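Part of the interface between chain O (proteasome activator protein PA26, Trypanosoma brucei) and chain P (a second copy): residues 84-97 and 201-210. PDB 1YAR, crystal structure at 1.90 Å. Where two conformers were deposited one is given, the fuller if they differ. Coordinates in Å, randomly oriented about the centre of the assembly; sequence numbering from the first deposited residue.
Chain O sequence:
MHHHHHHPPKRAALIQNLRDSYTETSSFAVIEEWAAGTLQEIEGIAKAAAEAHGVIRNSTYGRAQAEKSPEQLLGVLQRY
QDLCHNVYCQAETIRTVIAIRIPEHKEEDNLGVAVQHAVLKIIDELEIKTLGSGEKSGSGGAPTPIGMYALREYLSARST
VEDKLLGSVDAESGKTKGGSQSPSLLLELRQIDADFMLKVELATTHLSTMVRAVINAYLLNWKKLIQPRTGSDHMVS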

# COMPACT_ATOMS: atom_id res chain seq x y z
N CYS O 84 100.41 0.64 57.90
CA CYS O 84 99.42 -0.42 57.66
C CYS O 84 98.53 -0.64 58.90
O CYS O 84 97.31 -0.83 58.78
CB CYS O 84 100.12 -1.72 57.29
SG CYS O 84 100.87 -1.69 55.66
N HIS O 85 99.16 -0.65 60.07
CA HIS O 85 98.40 -0.69 61.34
C HIS O 85 97.30 0.38 61.37
O HIS O 85 96.14 0.07 61.65
CB HIS O 85 99.37 -0.55 62.54
CG HIS O 85 98.70 -0.39 63.87
ND1 HIS O 85 99.38 0.06 64.99
CD2 HIS O 85 97.44 -0.67 64.30
CE1 HIS O 85 98.56 0.08 66.03
NE2 HIS O 85 97.38 -0.35 65.64
N ASN O 86 97.68 1.64 61.11
CA ASN O 86 96.72 2.75 61.13
C ASN O 86 95.58 2.60 60.11
O ASN O 86 94.41 2.79 60.43
CB ASN O 86 97.45 4.07 60.87
CG ASN O 86 98.31 4.51 62.05
OD1 ASN O 86 98.15 4.01 63.17
ND2 ASN O 86 99.23 5.43 61.80
N VAL O 87 95.95 2.26 58.87
CA VAL O 87 94.98 2.05 57.80
C VAL O 87 94.01 0.92 58.17
O VAL O 87 92.81 1.05 57.95
CB VAL O 87 95.67 1.80 56.45
CG1 VAL O 87 94.65 1.31 55.40
CG2 VAL O 87 96.38 3.10 55.97
N TYR O 88 94.53 -0.17 58.74
CA TYR O 88 93.68 -1.28 59.19
C TYR O 88 92.61 -0.81 60.19
O TYR O 88 91.44 -1.14 60.07
CB TYR O 88 94.51 -2.40 59.82
CG TYR O 88 93.73 -3.65 60.23
CD1 TYR O 88 93.71 -4.77 59.40
CD2 TYR O 88 93.06 -3.72 61.45
CE1 TYR O 88 93.03 -5.92 59.76
CE2 TYR O 88 92.36 -4.89 61.82
CZ TYR O 88 92.36 -5.98 60.97
OH TYR O 88 91.72 -7.14 61.30
N CYS O 89 93.04 -0.07 61.22
CA CYS O 89 92.10 0.40 62.24
C CYS O 89 91.09 1.41 61.69
O CYS O 89 89.92 1.42 62.08
CB CYS O 89 92.86 0.92 63.48
SG CYS O 89 93.79 -0.37 64.35
N GLN O 90 91.52 2.26 60.77
CA GLN O 90 90.63 3.21 60.10
C GLN O 90 89.60 2.47 59.22
O GLN O 90 88.43 2.83 59.21
CB GLN O 90 91.47 4.20 59.30
CG GLN O 90 92.13 5.24 60.24
CD GLN O 90 93.39 5.88 59.69
OE1 GLN O 90 93.84 5.57 58.58
NE2 GLN O 90 93.98 6.78 60.49
N ALA O 91 90.05 1.44 58.50
CA ALA O 91 89.13 0.60 57.71
C ALA O 91 88.04 -0.06 58.58
O ALA O 91 86.88 -0.16 58.17
CB ALA O 91 89.91 -0.47 56.97
N GLU O 92 88.42 -0.49 59.79
CA GLU O 92 87.46 -1.12 60.70
C GLU O 92 86.39 -0.16 61.19
O GLU O 92 85.26 -0.57 61.43
CB GLU O 92 88.18 -1.78 61.88
CG GLU O 92 89.04 -2.99 61.50
CD GLU O 92 88.23 -4.24 61.21
OE1 GLU O 92 87.03 -4.31 61.56
OE2 GLU O 92 88.80 -5.19 60.63
N THR O 93 86.75 1.13 61.32
CA THR O 93 85.77 2.16 61.62
C THR O 93 84.74 2.24 60.50
O THR O 93 83.53 2.27 60.77
CB THR O 93 86.49 3.51 61.82
OG1 THR O 93 87.32 3.40 62.99
CG2 THR O 93 85.51 4.64 62.12
N ILE O 94 85.19 2.28 59.25
CA ILE O 94 84.23 2.34 58.13
C ILE O 94 83.37 1.08 58.11
O ILE O 94 82.16 1.17 57.92
CB ILE O 94 84.90 2.56 56.77
CG1 ILE O 94 85.76 3.83 56.78
CG2 ILE O 94 83.80 2.66 55.68
CD1 ILE O 94 86.61 4.03 55.53
N ARG O 95 84.02 -0.06 58.30
CA ARG O 95 83.37 -1.35 58.32
C ARG O 95 82.22 -1.31 59.31
O ARG O 95 81.09 -1.68 58.97
CB ARG O 95 84.40 -2.40 58.72
CG ARG O 95 84.09 -3.81 58.33
CD ARG O 95 85.34 -4.60 57.91
NE ARG O 95 85.34 -5.96 58.43
CZ ARG O 95 84.65 -6.97 57.90
NH1 ARG O 95 83.90 -6.78 56.82
NH2 ARG O 95 84.73 -8.18 58.44
N THR O 96 82.51 -0.84 60.52
CA THR O 96 81.54 -0.78 61.62
C THR O 96 80.35 0.10 61.25
O THR O 96 79.22 -0.30 61.45
CB THR O 96 82.22 -0.25 62.90
OG1 THR O 96 83.16 -1.22 63.35
CG2 THR O 96 81.21 -0.17 64.07
N VAL O 97 80.62 1.28 60.71
CA VAL O 97 79.57 2.24 60.33
C VAL O 97 78.58 1.58 59.35
O VAL O 97 77.34 1.70 59.49
CB VAL O 97 80.18 3.50 59.70
CG1 VAL O 97 79.12 4.36 59.01
CG2 VAL O 97 80.94 4.32 60.76
N GLU P 201 96.03 -5.85 69.22
CA GLU P 201 95.41 -4.56 68.87
C GLU P 201 94.54 -4.66 67.61
O GLU P 201 93.43 -4.12 67.56
CB GLU P 201 96.46 -3.48 68.62
CG GLU P 201 97.37 -3.18 69.79
CD GLU P 201 98.35 -2.08 69.47
OE1 GLU P 201 99.56 -2.38 69.31
OE2 GLU P 201 97.90 -0.91 69.35
N LEU P 202 95.05 -5.36 66.60
CA LEU P 202 94.28 -5.54 65.37
C LEU P 202 93.09 -6.48 65.58
O LEU P 202 91.97 -6.14 65.20
CB LEU P 202 95.18 -6.05 64.23
CG LEU P 202 96.40 -5.24 63.78
CD1 LEU P 202 97.19 -6.02 62.75
CD2 LEU P 202 96.05 -3.84 63.26
N ALA P 203 93.32 -7.64 66.19
CA ALA P 203 92.25 -8.61 66.41
C ALA P 203 91.12 -8.08 67.29
O ALA P 203 89.96 -8.38 67.03
CB ALA P 203 92.78 -9.93 66.94
N THR P 204 91.45 -7.29 68.33
CA THR P 204 90.43 -6.66 69.17
C THR P 204 89.51 -5.73 68.41
O THR P 204 88.31 -5.78 68.62
CB THR P 204 90.99 -5.93 70.43
OG1 THR P 204 92.13 -5.13 70.07
CG2 THR P 204 91.51 -6.93 71.45
N THR P 205 90.10 -4.90 67.55
CA THR P 205 89.40 -4.01 66.64
C THR P 205 88.45 -4.80 65.73
O THR P 205 87.27 -4.48 65.61
CB THR P 205 90.45 -3.25 65.79
OG1 THR P 205 91.30 -2.48 66.66
CG2 THR P 205 89.81 -2.21 64.92
N HIS P 206 89.01 -5.83 65.09
CA HIS P 206 88.30 -6.73 64.15
C HIS P 206 87.14 -7.45 64.84
O HIS P 206 86.02 -7.51 64.32
CB HIS P 206 89.29 -7.74 63.60
CG HIS P 206 88.81 -8.52 62.41
ND1 HIS P 206 88.55 -7.94 61.19
CD2 HIS P 206 88.60 -9.86 62.25
CE1 HIS P 206 88.17 -8.88 60.33
NE2 HIS P 206 88.20 -10.05 60.95
N LEU P 207 87.42 -7.98 66.03
CA LEU P 207 86.40 -8.62 66.84
C LEU P 207 85.26 -7.67 67.24
O LEU P 207 84.08 -8.06 67.21
CB LEU P 207 87.02 -9.26 68.08
CG LEU P 207 86.11 -9.98 69.08
CD1 LEU P 207 85.36 -11.14 68.41
CD2 LEU P 207 86.98 -10.52 70.22
N SER P 208 85.60 -6.44 67.62
CA SER P 208 84.57 -5.47 68.02
C SER P 208 83.64 -5.14 66.84
O SER P 208 82.42 -5.02 67.03
CB SER P 208 85.17 -4.21 68.65
OG SER P 208 85.84 -3.40 67.70
N THR P 209 84.20 -5.00 65.64
CA THR P 209 83.36 -4.78 64.45
C THR P 209 82.34 -5.90 64.29
O THR P 209 81.14 -5.63 64.11
CB THR P 209 84.22 -4.67 63.21
OG1 THR P 209 85.08 -3.53 63.35
CG2 THR P 209 83.35 -4.36 61.97
N MET P 210 82.82 -7.15 64.38
CA MET P 210 81.99 -8.35 64.22
C MET P 210 80.92 -8.47 65.30
O MET P 210 79.80 -8.90 65.04
CB MET P 210 82.86 -9.60 64.31
CG MET P 210 83.36 -10.16 63.00
SD MET P 210 82.10 -10.73 61.81
CE MET P 210 81.16 -11.94 62.74
O HOH W 1 95.81 0.08 67.97
O HOH W 2 85.39 -8.35 61.50
O HOH W 3 83.82 -1.34 66.08

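Two nearly parallel helices from neighbouring copies of PA26 pack side by side, joined at the centre by a carboxylate that accepts hydrogen bonds from a histidine and a threonine, with an apolar patch toward the N-terminal end and water bridges along the contact. The helix axes approach to 9.5 Å and their N-to-C directions differ by 6°, so the two helices run alongside each other, with these nearest CA pairs: CA of Cys89(O) lies 6.8 Å from CA of Thr205(P), CA of Glu92(O) 6.6 Å from CA of His206(P), and CA of Thr96(O) 5.2 Å from CA of Thr209(P). Together the stretches bury 612 Å².

Glu92(O) is the hub. Its CA-to-CB bond points toward chain P, and m rotamers at chi1 and chi2 fold the carboxylate so that each oxygen meets its own donor. OE2 of Glu92(O) accepts from ND1 of His206(P) at 2.8 Å, with an N-H...acceptor angle of 179° and the carboxylate oxygen at the ring edge, near its plane; OE1 of Glu92(O) accepts from OG1 of Thr209(P), also at 2.8 Å. Because the two donors are three residues apart, nearly one helical turn, a single carboxylate can reach both. The aliphatic root of the same side chain is used too: CB of Glu92(O) rests 3.5 Å from CG2 of Thr205(P). Within chain O, NE of Arg95(O) forms a long salt bridge of 3.9 Å to OE1 of Glu92(O), adding positive charge beside the carboxylate, while CG of Arg95(O) lies 3.8 Å from CG2 of Thr209(P).

Toward the N-terminal end, the CA-to-CB bond of Leu202(P) points toward chain O, and its side chain packs against Tyr88(O), CD2 of Leu202(P) lying 3.5 Å from CD2 of Tyr88(O) and 4.3 Å from SG of Cys89(O). CD2 of Leu202(P) also lies 3.6 Å from CD2 of His85(O). Thr205(P), on the next turn, turns its hydroxyl back to its own helix: OG1 of Thr205(P) donates to O of Glu201(P) at 2.8 Å. Thr96(O) does likewise, OG1 of Thr96(O) donating to O of Glu92(O) at 2.9 Å.

Water extends the polar network. Water 1 joins NE2 of His85(O), at 2.8 Å, to OE2 of Glu201(P), to which it donates at 2.7 Å. Water 2 accepts from NH2 of Arg95(O) at 3.1 Å and donates to the backbone O of His206(P) at 3.0 Å. Water 3 donates to OG1 of Thr96(O) at 2.8 Å and, weakly, to OG of Ser208(P) at 3.3 Å.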